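Local coordinates for ATP-dependent helicase FUN30 (Saccharomyces cerevisiae S288c, PDB 5GN1), which uses ATP hydrolysis, through an ATPase domain whose C-terminal part is this chain, to remodel nucleosomes in DNA end resection and heterochromatin organization, at residues A[73-78]-A[352-356]; A[107-112]-A[311-316]; A[65-69]-A[116-120]; A[283-289]-A[322-327]. One frame throughout, in Å; residues are numbered along the deposited sequence.

Contact 1. Residues A[73-78]-A[352-356]; sequences VLEHKR and EDIIY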
loop_
_atom_site.group_PDB
_atom_site.type_symbol
_atom_site.label_atom_id
_atom_site.label_comp_id
_atom_site.label_asym_id
_atom_site.label_seq_id
_atom_site.Cartn_x
_atom_site.Cartn_y
_atom_site.Cartn_z
ATOM N N VAL A 73 -1.442 9.056 -18.357
ATOM C CA VAL A 73 -2.271 10.190 -17.951
ATOM C C VAL A 73 -2.294 11.256 -19.041
ATOM O O VAL A 73 -3.341 11.848 -19.337
ATOM C CB VAL A 73 -1.768 10.777 -16.619
ATOM C CG1 VAL A 73 -2.508 12.061 -16.318
ATOM C CG2 VAL A 73 -1.964 9.775 -15.482
ATOM N N LEU A 74 -1.130 11.537 -19.628
ATOM C CA LEU A 74 -1.049 12.511 -20.710
ATOM C C LEU A 74 -1.827 12.036 -21.928
ATOM O O LEU A 74 -2.620 12.789 -22.498
ATOM C CB LEU A 74 0.411 12.763 -21.079
ATOM C CG LEU A 74 1.298 13.348 -19.977
ATOM C CD1 LEU A 74 2.754 13.493 -20.466
ATOM C CD2 LEU A 74 0.730 14.672 -19.482
ATOM N N GLU A 75 -1.588 10.792 -22.354
ATOM C CA GLU A 75 -2.302 10.249 -23.508
ATOM C C GLU A 75 -3.798 10.191 -23.251
ATOM O O GLU A 75 -4.601 10.447 -24.158
ATOM C CB GLU A 75 -1.757 8.865 -23.854
ATOM C CG GLU A 75 -0.314 8.898 -24.296
ATOM C CD GLU A 75 0.336 7.541 -24.265
ATOM O OE1 GLU A 75 -0.310 6.569 -23.809
ATOM O OE2 GLU A 75 1.502 7.447 -24.698
ATOM N N HIS A 76 -4.193 9.865 -22.011
ATOM C CA HIS A 76 -5.610 9.820 -21.655
ATOM C C HIS A 76 -6.212 11.218 -21.637
ATOM O O HIS A 76 -7.305 11.440 -22.168
ATOM C CB HIS A 76 -5.783 9.115 -20.295
ATOM C CG HIS A 76 -7.181 9.144 -19.750
ATOM N ND1 HIS A 76 -7.536 9.907 -18.660
ATOM C CD2 HIS A 76 -8.303 8.476 -20.119
ATOM C CE1 HIS A 76 -8.819 9.730 -18.392
ATOM N NE2 HIS A 76 -9.308 8.863 -19.259
ATOM N N LYS A 77 -5.510 12.155 -21.053
ATOM C CA LYS A 77 -6.031 13.497 -20.947
ATOM C C LYS A 77 -6.146 14.242 -22.277
ATOM O O LYS A 77 -6.982 15.077 -22.444
ATOM C CB LYS A 77 -5.254 14.262 -19.913
ATOM C CG LYS A 77 -5.869 15.566 -19.522
ATOM C CD LYS A 77 -7.091 15.393 -18.678
ATOM C CE LYS A 77 -7.720 16.738 -18.469
ATOM N NZ LYS A 77 -9.011 16.682 -17.798
ATOM N N ARG A 78 -5.312 13.901 -23.216
ATOM C CA ARG A 78 -5.400 14.532 -24.527
ATOM C C ARG A 78 -6.545 13.945 -25.344
ATOM O O ARG A 78 -7.231 14.679 -26.066
ATOM C CB ARG A 78 -4.069 14.393 -25.266
ATOM C CG ARG A 78 -2.963 15.280 -24.680
ATOM C CD ARG A 78 -1.804 15.432 -25.646
ATOM N NE ARG A 78 -1.186 14.146 -25.956
ATOM C CZ ARG A 78 -0.065 13.698 -25.398
ATOM N NH1 ARG A 78 0.586 14.443 -24.509
ATOM N NH2 ARG A 78 0.410 12.509 -25.747
ATOM N N GLU A 352 -6.611 14.332 -11.583
ATOM C CA GLU A 352 -6.012 14.145 -12.901
ATOM C C GLU A 352 -5.784 15.487 -13.599
ATOM O O GLU A 352 -4.765 15.677 -14.276
ATOM C CB GLU A 352 -6.883 13.227 -13.763
ATOM C CG GLU A 352 -6.166 12.809 -15.033
ATOM C CD GLU A 352 -7.052 12.100 -16.034
ATOM O OE1 GLU A 352 -8.284 12.284 -16.001
ATOM O OE2 GLU A 352 -6.495 11.359 -16.858
ATOM N N ASP A 353 -6.702 16.401 -13.441
ATOM C CA ASP A 353 -6.545 17.692 -14.055
ATOM C C ASP A 353 -5.323 18.425 -13.468
ATOM O O ASP A 353 -4.516 18.911 -14.197
ATOM C CB ASP A 353 -7.775 18.553 -13.871
ATOM C CG ASP A 353 -8.993 18.032 -14.611
ATOM O OD1 ASP A 353 -8.866 17.166 -15.438
ATOM O OD2 ASP A 353 -10.074 18.489 -14.332
ATOM N N ILE A 354 -5.213 18.471 -12.150
ATOM C CA ILE A 354 -4.113 19.167 -11.482
ATOM C C ILE A 354 -2.773 18.602 -11.934
ATOM O O ILE A 354 -1.848 19.346 -12.277
ATOM C CB ILE A 354 -4.286 19.076 -9.958
ATOM C CG1 ILE A 354 -5.534 19.849 -9.551
ATOM C CG2 ILE A 354 -3.041 19.572 -9.230
ATOM C CD1 ILE A 354 -5.954 19.602 -8.154
ATOM N N ILE A 355 -2.658 17.275 -11.956
ATOM C CA ILE A 355 -1.435 16.638 -12.426
ATOM C C ILE A 355 -1.136 17.047 -13.865
ATOM O O ILE A 355 0.014 17.335 -14.219
ATOM C CB ILE A 355 -1.555 15.114 -12.272
ATOM C CG1 ILE A 355 -1.432 14.752 -10.788
ATOM C CG2 ILE A 355 -0.490 14.407 -13.076
ATOM C CD1 ILE A 355 -2.009 13.411 -10.450
ATOM N N TYR A 356 -2.171 17.099 -14.705
ATOM C CA TYR A 356 -1.985 17.447 -16.109
ATOM C C TYR A 356 -1.579 18.908 -16.275
ATOM O O TYR A 356 -0.679 19.219 -17.063
ATOM C CB TYR A 356 -3.269 17.153 -16.887
ATOM C CG TYR A 356 -3.141 17.365 -18.381
ATOM C CD1 TYR A 356 -2.475 16.439 -19.181
ATOM C CD2 TYR A 356 -3.692 18.485 -18.993
ATOM C CE1 TYR A 356 -2.361 16.623 -20.548
ATOM C CE2 TYR A 356 -3.580 18.681 -20.364
ATOM C CZ TYR A 356 -2.913 17.746 -21.133
ATOM O OH TYR A 356 -2.796 17.931 -22.494
#
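Helix 60-82, in the helical insertion that follows the first strand of the RecA-like lobe, is crossed here by the C-terminal helix 345-359. The short axes pass 10.5 Å apart at 109°, so the two helices meet over a limited patch, which buries 458 Å² in all. V73 opens the contact, pointing toward helix 345-359: its CG1 lies 3.9 Å from E352 CG and 4.5 Å from I355 CG2, while I355 continues inward to L107 of helix 100-110. One residue on, L74 sends CD2 to within 3.7 Å of Y356 CD1. H76 turns the edge of its imidazole to the carboxylate of E352, and ND1 donates a short hydrogen bond of 2.5 Å to E352 OE2; L103 packs against both residues. K77 has the largest contact area on this helix. Its CG sits over the face of the Y356 ring, 3.5 Å from the centroid, in a CH-pi contact, and the chain then runs on so that NZ forms a very short salt bridge of 2.4 Å to D353 OD1. R78 finishes the row, its CG 3.4 Å from Y356 OH. Two apolar pairs, V73 with I355 and L74 with Y356, accompany the polar ones, so that one salt bridge, one His-carboxylate hydrogen bond and packing join the C-terminal helix to a helix at the other end of the chain.

Contact 2. Residues A[107-112]-A[311-316]; sequences LRKASL and TKDSIE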
loop_
_atom_site.group_PDB
_atom_site.type_symbol
_atom_site.label_atom_id
_atom_site.label_comp_id
_atom_site.label_asym_id
_atom_site.label_seq_id
_atom_site.Cartn_x
_atom_site.Cartn_y
_atom_site.Cartn_z
ATOM N N LEU A 107 -0.977 5.899 -9.751
ATOM C CA LEU A 107 0.013 6.858 -9.256
ATOM C C LEU A 107 0.189 6.726 -7.747
ATOM O O LEU A 107 1.312 6.823 -7.236
ATOM C CB LEU A 107 -0.382 8.293 -9.615
ATOM C CG LEU A 107 -0.445 8.680 -11.101
ATOM C CD1 LEU A 107 -1.031 10.067 -11.257
ATOM C CD2 LEU A 107 0.916 8.592 -11.765
ATOM N N ARG A 108 -0.913 6.532 -7.019
ATOM C CA ARG A 108 -0.818 6.344 -5.573
ATOM C C ARG A 108 0.041 5.131 -5.238
ATOM O O ARG A 108 0.935 5.207 -4.392
ATOM C CB ARG A 108 -2.223 6.223 -4.970
ATOM C CG ARG A 108 -3.022 7.524 -5.087
ATOM C CD ARG A 108 -4.439 7.399 -4.531
ATOM N NE ARG A 108 -4.447 6.978 -3.133
ATOM C CZ ARG A 108 -5.538 6.573 -2.488
ATOM N NH1 ARG A 108 -6.706 6.545 -3.113
ATOM N NH2 ARG A 108 -5.461 6.179 -1.221
ATOM N N LYS A 109 -0.214 3.999 -5.906
ATOM C CA LYS A 109 0.562 2.789 -5.650
ATOM C C LYS A 109 2.032 2.964 -6.009
ATOM O O LYS A 109 2.916 2.455 -5.309
ATOM C CB LYS A 109 -0.045 1.617 -6.429
ATOM C CG LYS A 109 -1.386 1.188 -5.878
ATOM C CD LYS A 109 -2.051 0.160 -6.794
ATOM C CE LYS A 109 -3.243 -0.480 -6.098
ATOM N NZ LYS A 109 -3.917 -1.430 -7.026
ATOM N N ALA A 110 2.323 3.657 -7.111
ATOM C CA ALA A 110 3.719 3.858 -7.489
ATOM C C ALA A 110 4.459 4.724 -6.468
ATOM O O ALA A 110 5.658 4.535 -6.251
ATOM C CB ALA A 110 3.800 4.474 -8.897
ATOM N N SER A 111 3.761 5.658 -5.821
ATOM C CA SER A 111 4.353 6.419 -4.723
ATOM C C SER A 111 4.675 5.555 -3.500
ATOM O O SER A 111 5.412 6.009 -2.618
ATOM C CB SER A 111 3.403 7.537 -4.289
ATOM O OG SER A 111 2.955 8.313 -5.391
ATOM N N LEU A 112 4.114 4.345 -3.407
ATOM C CA LEU A 112 4.264 3.472 -2.242
ATOM C C LEU A 112 5.326 2.398 -2.425
ATOM O O LEU A 112 6.224 2.269 -1.584
ATOM C CB LEU A 112 2.920 2.803 -1.908
ATOM C CG LEU A 112 1.829 3.805 -1.581
ATOM C CD1 LEU A 112 0.474 3.123 -1.318
ATOM C CD2 LEU A 112 2.278 4.673 -0.406
ATOM N N THR A 311 5.537 10.882 -0.267
ATOM C CA THR A 311 6.514 10.884 -1.344
ATOM C C THR A 311 6.495 12.234 -2.058
ATOM O O THR A 311 5.442 12.696 -2.519
ATOM C CB THR A 311 6.245 9.744 -2.317
ATOM O OG1 THR A 311 6.516 8.492 -1.657
ATOM C CG2 THR A 311 7.157 9.878 -3.534
ATOM N N LYS A 312 7.662 12.870 -2.120
ATOM C CA LYS A 312 7.804 14.162 -2.779
ATOM C C LYS A 312 7.728 13.995 -4.291
ATOM O O LYS A 312 8.129 12.964 -4.843
ATOM C CB LYS A 312 9.141 14.807 -2.412
ATOM C CG LYS A 312 9.053 16.013 -1.487
ATOM C CD LYS A 312 10.465 16.477 -1.104
ATOM C CE LYS A 312 10.503 17.955 -0.759
ATOM N NZ LYS A 312 11.911 18.449 -0.663
ATOM N N ASP A 313 7.225 15.037 -4.963
ATOM C CA ASP A 313 7.109 15.039 -6.425
ATOM C C ASP A 313 6.152 13.936 -6.879
ATOM O O ASP A 313 6.400 13.227 -7.855
ATOM C CB ASP A 313 8.487 14.897 -7.082
ATOM C CG ASP A 313 8.478 15.174 -8.597
ATOM O OD1 ASP A 313 7.588 15.911 -9.097
ATOM O OD2 ASP A 313 9.385 14.642 -9.285
ATOM N N SER A 314 5.059 13.769 -6.135
ATOM C CA SER A 314 4.115 12.696 -6.390
ATOM C C SER A 314 2.715 13.180 -6.063
ATOM O O SER A 314 2.521 14.197 -5.391
ATOM C CB SER A 314 4.438 11.446 -5.564
ATOM O OG SER A 314 3.761 11.498 -4.319
ATOM N N ILE A 315 1.736 12.399 -6.520
ATOM C CA ILE A 315 0.330 12.665 -6.256
ATOM C C ILE A 315 0.023 12.769 -4.765
ATOM O O ILE A 315 -0.977 13.383 -4.380
ATOM C CB ILE A 315 -0.506 11.560 -6.921
ATOM C CG1 ILE A 315 -1.997 11.881 -6.835
ATOM C CG2 ILE A 315 -0.173 10.216 -6.297
ATOM C CD1 ILE A 315 -2.843 10.994 -7.710
ATOM N N GLU A 316 0.863 12.176 -3.909
ATOM C CA GLU A 316 0.615 12.248 -2.468
ATOM C C GLU A 316 0.688 13.683 -1.963
ATOM O O GLU A 316 -0.018 14.046 -1.020
ATOM C CB GLU A 316 1.611 11.364 -1.715
ATOM C CG GLU A 316 1.381 9.858 -1.952
ATOM C CD GLU A 316 2.172 8.970 -0.986
ATOM O OE1 GLU A 316 3.246 9.397 -0.515
ATOM O OE2 GLU A 316 1.696 7.853 -0.685
HETATM O O HOH W 1 0.014 6.805 -2.280
#
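Hydrogen bonds, apolar packing and one water join the last part of helix 100-110 to the turn between strand 304-311 and helix 315-322. Across the segments, T311 OG1 donates to S111 O at 2.9 Å. Within the turn, S314 is the N-cap of helix 315-322: its OG accepts from E316 N at 3.0 Å and donates to T311 O at 2.7 Å, while E316 OE1 takes T311 N at 2.7 Å. S111 OG is turned back to its own helix, bonding L107 O at 2.9 Å. The packing centres on I315, whose CG2 lies 3.8 Å from L107 CB and equally far from R108 N. Water 1 donates to R108 O at 2.8 Å and to E316 OE2 at 2.5 Å, an oxygen that also forms a salt bridge with K186. The tip of the turn at K312 and D313 is exposed, but the E316 carboxylate is buried, and T311 N, water 1 and K186 satisfy it where strand gives way to helix.

Contact 3. Residues A[65-69]-A[116-120]; sequences IYDKE and LFRNI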
loop_
_atom_site.group_PDB
_atom_site.type_symbol
_atom_site.label_atom_id
_atom_site.label_comp_id
_atom_site.label_asym_id
_atom_site.label_seq_id
_atom_site.Cartn_x
_atom_site.Cartn_y
_atom_site.Cartn_z
ATOM N N ILE A 65 8.317 3.570 -13.012
ATOM C CA ILE A 65 6.907 3.184 -12.983
ATOM C C ILE A 65 6.014 4.418 -12.971
ATOM O O ILE A 65 5.027 4.495 -13.710
ATOM C CB ILE A 65 6.626 2.280 -11.767
ATOM C CG1 ILE A 65 7.374 0.952 -11.881
ATOM C CG2 ILE A 65 5.128 2.064 -11.596
ATOM C CD1 ILE A 65 7.296 0.092 -10.626
ATOM N N TYR A 66 6.341 5.405 -12.126
ATOM C CA TYR A 66 5.536 6.620 -12.050
ATOM C C TYR A 66 5.497 7.344 -13.397
ATOM O O TYR A 66 4.430 7.786 -13.846
ATOM C CB TYR A 66 6.089 7.536 -10.946
ATOM C CG TYR A 66 5.112 8.565 -10.430
ATOM C CD1 TYR A 66 4.963 9.783 -11.061
ATOM C CD2 TYR A 66 4.345 8.316 -9.297
ATOM C CE1 TYR A 66 4.062 10.726 -10.597
ATOM C CE2 TYR A 66 3.457 9.248 -8.822
ATOM C CZ TYR A 66 3.314 10.454 -9.481
ATOM O OH TYR A 66 2.415 11.389 -9.026
ATOM N N ASP A 67 6.655 7.476 -14.051
ATOM C CA ASP A 67 6.726 8.183 -15.327
ATOM C C ASP A 67 5.888 7.484 -16.397
ATOM O O ASP A 67 5.236 8.150 -17.207
ATOM C CB ASP A 67 8.182 8.296 -15.788
ATOM C CG ASP A 67 8.996 9.323 -14.990
ATOM O OD1 ASP A 67 8.408 10.172 -14.287
ATOM O OD2 ASP A 67 10.247 9.275 -15.086
ATOM N N LYS A 68 5.898 6.145 -16.417
ATOM C CA LYS A 68 5.029 5.394 -17.328
ATOM C C LYS A 68 3.563 5.741 -17.104
ATOM O O LYS A 68 2.810 5.961 -18.061
ATOM C CB LYS A 68 5.229 3.888 -17.150
ATOM C CG LYS A 68 6.357 3.269 -17.946
ATOM C CD LYS A 68 6.422 1.755 -17.717
ATOM C CE LYS A 68 6.531 1.403 -16.230
ATOM N NZ LYS A 68 6.991 -0.003 -15.959
ATOM N N GLU A 69 3.129 5.764 -15.839
ATOM C CA GLU A 69 1.742 6.111 -15.540
ATOM C C GLU A 69 1.428 7.545 -15.939
ATOM O O GLU A 69 0.317 7.840 -16.407
ATOM C CB GLU A 69 1.449 5.913 -14.051
ATOM C CG GLU A 69 1.418 4.465 -13.621
ATOM C CD GLU A 69 0.344 3.660 -14.346
ATOM O OE1 GLU A 69 -0.740 4.220 -14.642
ATOM O OE2 GLU A 69 0.605 2.477 -14.633
ATOM N N LEU A 116 3.869 -3.344 -5.987
ATOM C CA LEU A 116 2.445 -3.216 -6.257
ATOM C C LEU A 116 2.146 -3.257 -7.749
ATOM O O LEU A 116 1.004 -3.011 -8.150
ATOM C CB LEU A 116 1.908 -1.909 -5.662
ATOM C CG LEU A 116 2.012 -1.764 -4.142
ATOM C CD1 LEU A 116 1.670 -0.327 -3.735
ATOM C CD2 LEU A 116 1.123 -2.801 -3.446
ATOM N N PHE A 117 3.162 -3.544 -8.556
ATOM C CA PHE A 117 3.066 -3.586 -10.009
ATOM C C PHE A 117 3.756 -4.848 -10.493
ATOM O O PHE A 117 4.585 -5.430 -9.794
ATOM C CB PHE A 117 3.733 -2.366 -10.672
ATOM C CG PHE A 117 3.081 -1.061 -10.332
ATOM C CD1 PHE A 117 3.367 -0.424 -9.135
ATOM C CD2 PHE A 117 2.188 -0.467 -11.210
ATOM C CE1 PHE A 117 2.764 0.772 -8.806
ATOM C CE2 PHE A 117 1.580 0.737 -10.888
ATOM C CZ PHE A 117 1.872 1.358 -9.690
ATOM N N ARG A 118 3.420 -5.264 -11.708
ATOM C CA ARG A 118 4.097 -6.379 -12.344
ATOM C C ARG A 118 5.112 -5.795 -13.324
ATOM O O ARG A 118 4.729 -5.245 -14.364
ATOM C CB ARG A 118 3.115 -7.288 -13.092
ATOM C CG ARG A 118 3.778 -8.529 -13.711
ATOM C CD ARG A 118 2.744 -9.537 -14.266
ATOM N NE ARG A 118 2.041 -9.044 -15.449
ATOM C CZ ARG A 118 2.499 -9.147 -16.699
ATOM N NH1 ARG A 118 3.675 -9.715 -16.938
ATOM N NH2 ARG A 118 1.777 -8.678 -17.712
ATOM N N ASN A 119 6.389 -5.850 -12.952
ATOM C CA ASN A 119 7.551 -5.643 -13.816
ATOM C C ASN A 119 8.676 -6.652 -13.757
ATOM O O ASN A 119 9.309 -6.946 -14.771
ATOM C CB ASN A 119 8.188 -4.330 -13.336
ATOM C CG ASN A 119 7.353 -3.120 -13.651
ATOM O OD1 ASN A 119 7.283 -2.659 -14.797
ATOM N ND2 ASN A 119 6.716 -2.583 -12.627
ATOM N N ILE A 120 8.890 -7.240 -12.578
ATOM C CA ILE A 120 9.926 -8.258 -12.447
ATOM C C ILE A 120 9.397 -9.507 -13.136
ATOM O O ILE A 120 10.096 -10.147 -13.934
ATOM C CB ILE A 120 10.251 -8.509 -10.964
ATOM C CG1 ILE A 120 10.895 -7.247 -10.364
ATOM C CG2 ILE A 120 11.139 -9.729 -10.794
ATOM C CD1 ILE A 120 11.056 -7.314 -8.857
HETATM O O HOH W 2 4.909 -0.891 -14.180
#
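In the helical insertion of the C-terminal RecA-like lobe, as in SNF2-family ATPases, helix 60-82 is covered on one side by the irregular loop segment 116-120, part of the connection between helices 100-110 and 123-133. Three residues carry most of the 207 Å² buried. I65, with the largest share, points toward the loop and lays CG2 almost exactly over the centre of the F117 ring, 3.6 Å from the centroid and 2° off the normal, a CH-pi contact; P114 touches the same isoleucine. F117 is thereby held between two helices, since its ring also packs on A110 of helix 100-110, and E69 OE2 comes within 4.2 Å of F117 CE2 from an oblique direction. The backbone of F117 is in turn hydrogen-bonded to D157, which ties the loop to the start of helix 157-166. N119, the third residue, uses its amide group at the rim: ND2 lies 3.4 Å from I65 CD1, so the isoleucine meets both an aromatic face and a polar group. The contact therefore grades from a helix-to-loop apolar core at I65 and F117 to a hydrated edge at K68 and N119, joining two helical parts of the lobe near its surface. At that edge water 2 bridges the segments, accepting from K68 NZ at 2.9 Å and from N119 ND2, likewise at 2.9 Å.

Contact 4. Residues A[283-289]-A[322-327]; sequences FNPHDDR and LAKNKL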
loop_
_atom_site.group_PDB
_atom_site.type_symbol
_atom_site.label_atom_id
_atom_site.label_comp_id
_atom_site.label_asym_id
_atom_site.label_seq_id
_atom_site.Cartn_x
_atom_site.Cartn_y
_atom_site.Cartn_z
ATOM N N PHE A 283 -7.696 10.397 1.852
ATOM C CA PHE A 283 -8.225 11.662 1.351
ATOM C C PHE A 283 -9.198 12.297 2.332
ATOM O O PHE A 283 -9.464 13.496 2.222
ATOM C CB PHE A 283 -8.906 11.469 -0.008
ATOM C CG PHE A 283 -9.283 12.767 -0.693
ATOM C CD1 PHE A 283 -8.326 13.512 -1.372
ATOM C CD2 PHE A 283 -10.594 13.232 -0.670
ATOM C CE1 PHE A 283 -8.667 14.709 -2.009
ATOM C CE2 PHE A 283 -10.942 14.420 -1.304
ATOM C CZ PHE A 283 -9.974 15.157 -1.974
ATOM N N ASN A 284 -9.726 11.528 3.289
ATOM C CA ASN A 284 -10.524 12.077 4.378
ATOM C C ASN A 284 -9.682 12.099 5.651
ATOM O O ASN A 284 -9.405 11.033 6.217
ATOM C CB ASN A 284 -11.796 11.260 4.592
ATOM C CG ASN A 284 -12.706 11.852 5.671
ATOM O OD1 ASN A 284 -12.409 12.905 6.244
ATOM N ND2 ASN A 284 -13.821 11.173 5.948
ATOM N N PRO A 285 -9.250 13.267 6.124
ATOM C CA PRO A 285 -8.409 13.311 7.334
ATOM C C PRO A 285 -9.051 12.699 8.566
ATOM O O PRO A 285 -8.322 12.317 9.488
ATOM C CB PRO A 285 -8.159 14.815 7.528
ATOM C CG PRO A 285 -8.233 15.378 6.126
ATOM C CD PRO A 285 -9.271 14.556 5.407
ATOM N N HIS A 286 -10.379 12.607 8.623
ATOM C CA HIS A 286 -11.035 11.998 9.778
ATOM C C HIS A 286 -10.592 10.552 9.974
ATOM O O HIS A 286 -10.491 10.075 11.113
ATOM C CB HIS A 286 -12.550 12.084 9.598
ATOM C CG HIS A 286 -13.332 11.357 10.643
ATOM N ND1 HIS A 286 -13.536 11.864 11.909
ATOM C CD2 HIS A 286 -13.969 10.162 10.609
ATOM C CE1 HIS A 286 -14.262 11.011 12.610
ATOM N NE2 HIS A 286 -14.538 9.970 11.846
ATOM N N ASP A 287 -10.323 9.843 8.874
ATOM C CA ASP A 287 -9.878 8.456 8.960
ATOM C C ASP A 287 -8.510 8.344 9.621
ATOM O O ASP A 287 -8.293 7.462 10.455
ATOM C CB ASP A 287 -9.831 7.830 7.568
ATOM C CG ASP A 287 -11.196 7.752 6.918
ATOM O OD1 ASP A 287 -12.207 7.779 7.653
ATOM O OD2 ASP A 287 -11.246 7.653 5.674
ATOM N N ASP A 288 -7.576 9.223 9.258
ATOM C CA ASP A 288 -6.238 9.155 9.840
ATOM C C ASP A 288 -6.212 9.675 11.271
ATOM O O ASP A 288 -5.336 9.278 12.051
ATOM C CB ASP A 288 -5.238 9.934 8.990
ATOM C CG ASP A 288 -4.987 9.285 7.637
ATOM O OD1 ASP A 288 -5.314 8.088 7.483
ATOM O OD2 ASP A 288 -4.471 9.981 6.726
ATOM N N ARG A 289 -7.186 10.499 11.628
ATOM C CA ARG A 289 -7.309 10.975 12.988
ATOM C C ARG A 289 -7.871 9.819 13.819
ATOM O O ARG A 289 -7.398 9.555 14.878
ATOM C CB ARG A 289 -8.160 12.236 13.085
ATOM C CG ARG A 289 -7.435 13.493 12.633
ATOM C CD ARG A 289 -8.297 14.749 12.505
ATOM N NE ARG A 289 -7.695 15.679 11.549
ATOM C CZ ARG A 289 -8.181 16.868 11.213
ATOM N NH1 ARG A 289 -9.288 17.322 11.753
ATOM N NH2 ARG A 289 -7.555 17.593 10.316
ATOM N N LEU A 322 -5.248 18.788 -0.778
ATOM C CA LEU A 322 -6.665 18.885 -1.102
ATOM C C LEU A 322 -7.561 18.028 -0.224
ATOM O O LEU A 322 -8.787 18.103 -0.366
ATOM C CB LEU A 322 -6.888 18.506 -2.565
ATOM C CG LEU A 322 -6.359 19.543 -3.556
ATOM C CD1 LEU A 322 -6.032 18.868 -4.861
ATOM C CD2 LEU A 322 -7.384 20.655 -3.754
ATOM N N ALA A 323 -6.987 17.213 0.663
ATOM C CA ALA A 323 -7.790 16.334 1.505
ATOM C C ALA A 323 -8.791 17.147 2.318
ATOM O O ALA A 323 -8.474 18.227 2.824
ATOM C CB ALA A 323 -6.884 15.515 2.435
ATOM N N LYS A 324 -10.010 16.654 2.392
ATOM C CA LYS A 324 -10.997 17.390 3.150
ATOM C C LYS A 324 -11.679 16.634 4.257
ATOM O O LYS A 324 -12.313 15.639 4.033
ATOM C CB LYS A 324 -12.083 17.881 2.207
ATOM C CG LYS A 324 -11.657 18.890 1.238
ATOM C CD LYS A 324 -12.731 19.329 0.321
ATOM C CE LYS A 324 -12.291 20.326 -0.593
ATOM N NZ LYS A 324 -13.276 20.773 -1.517
ATOM N N ASN A 325 -11.651 17.304 5.391
ATOM C CA ASN A 325 -12.161 16.752 6.645
ATOM C C ASN A 325 -13.691 16.735 6.638
ATOM O O ASN A 325 -14.324 17.778 6.449
ATOM C CB ASN A 325 -11.625 17.591 7.807
ATOM C CG ASN A 325 -11.929 16.991 9.163
ATOM O OD1 ASN A 325 -12.129 15.784 9.301
ATOM N ND2 ASN A 325 -11.960 17.840 10.180
ATOM N N LYS A 326 -14.283 15.555 6.851
ATOM C CA LYS A 326 -15.722 15.334 6.737
ATOM C C LYS A 326 -16.124 14.100 7.541
ATOM O O LYS A 326 -15.296 13.231 7.831
ATOM C CB LYS A 326 -16.140 15.144 5.271
ATOM C CG LYS A 326 -16.123 13.691 4.846
ATOM C CD LYS A 326 -15.838 13.510 3.386
ATOM C CE LYS A 326 -16.988 13.893 2.560
ATOM N NZ LYS A 326 -16.870 13.297 1.228
ATOM N N LEU A 327 -17.409 14.016 7.907
ATOM C CA LEU A 327 -17.978 12.794 8.466
ATOM C C LEU A 327 -18.771 12.042 7.402
ATOM O O LEU A 327 -19.420 12.650 6.547
ATOM C CB LEU A 327 -18.884 13.080 9.668
ATOM C CG LEU A 327 -19.580 11.831 10.251
ATOM C CD1 LEU A 327 -18.572 10.847 10.874
ATOM C CD2 LEU A 327 -20.704 12.167 11.238
HETATM O O HOH W 3 -12.576 13.955 1.745
#
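In the helicase C-terminal (RecA-like) domain, N284, the N-cap of helix 285-292, supplies most of the polar matching here. Its OD1 caps the helix by accepting from H286 N at 3.1 Å and also takes a weak hydrogen bond from K326 N at 3.3 Å, while its ND2 donates to K326 O at 3.2 Å; one asparagine side chain thus serves both the helix start and both backbone groups of K326. A second weak bond runs from K324 N to F283 O at 3.2 Å, and water 3 donates to F283 O at 3.2 Å and to K324 O at 2.9 Å. R289 NH1 and N325 ND2, 3.1 Å apart, are two donors and make no bond; instead N325 OD1 lies over the face of the guanidinium. Apolar contacts fill in: A323 CA stands over the F283 ring, 4.1 Å from its centroid. The chain leaving helix 315-322 is thereby laid along the start of helix 285-292, which follows strand 275-278, with F283 and L322 both packing onto the C-terminal helix 345-359.

Contacts 1 and 2 meet through I355, their centres 16 Å apart: I355 CD1 lies 3.6 Å from L107 CD1 and 3.7 Å from I315 CD1. Contacts 2 and 3, centred 12 Å apart, are joined by a probable hydrogen bond of 2.8 Å from I315 N to Y66 OH and by A110 N packing 3.4 Å from F117 CE1. Helix 60-82 carries one side of both contact 1 and contact 3. Contact 4 lies on another flank, 28 Å from contact 3 between centres, yet reaches contact 1 through I354 CD1 and L322 CD1, 3.4 Å apart. Along the chain, contacts 2 and 4 are nested within the loop closed by contact 1.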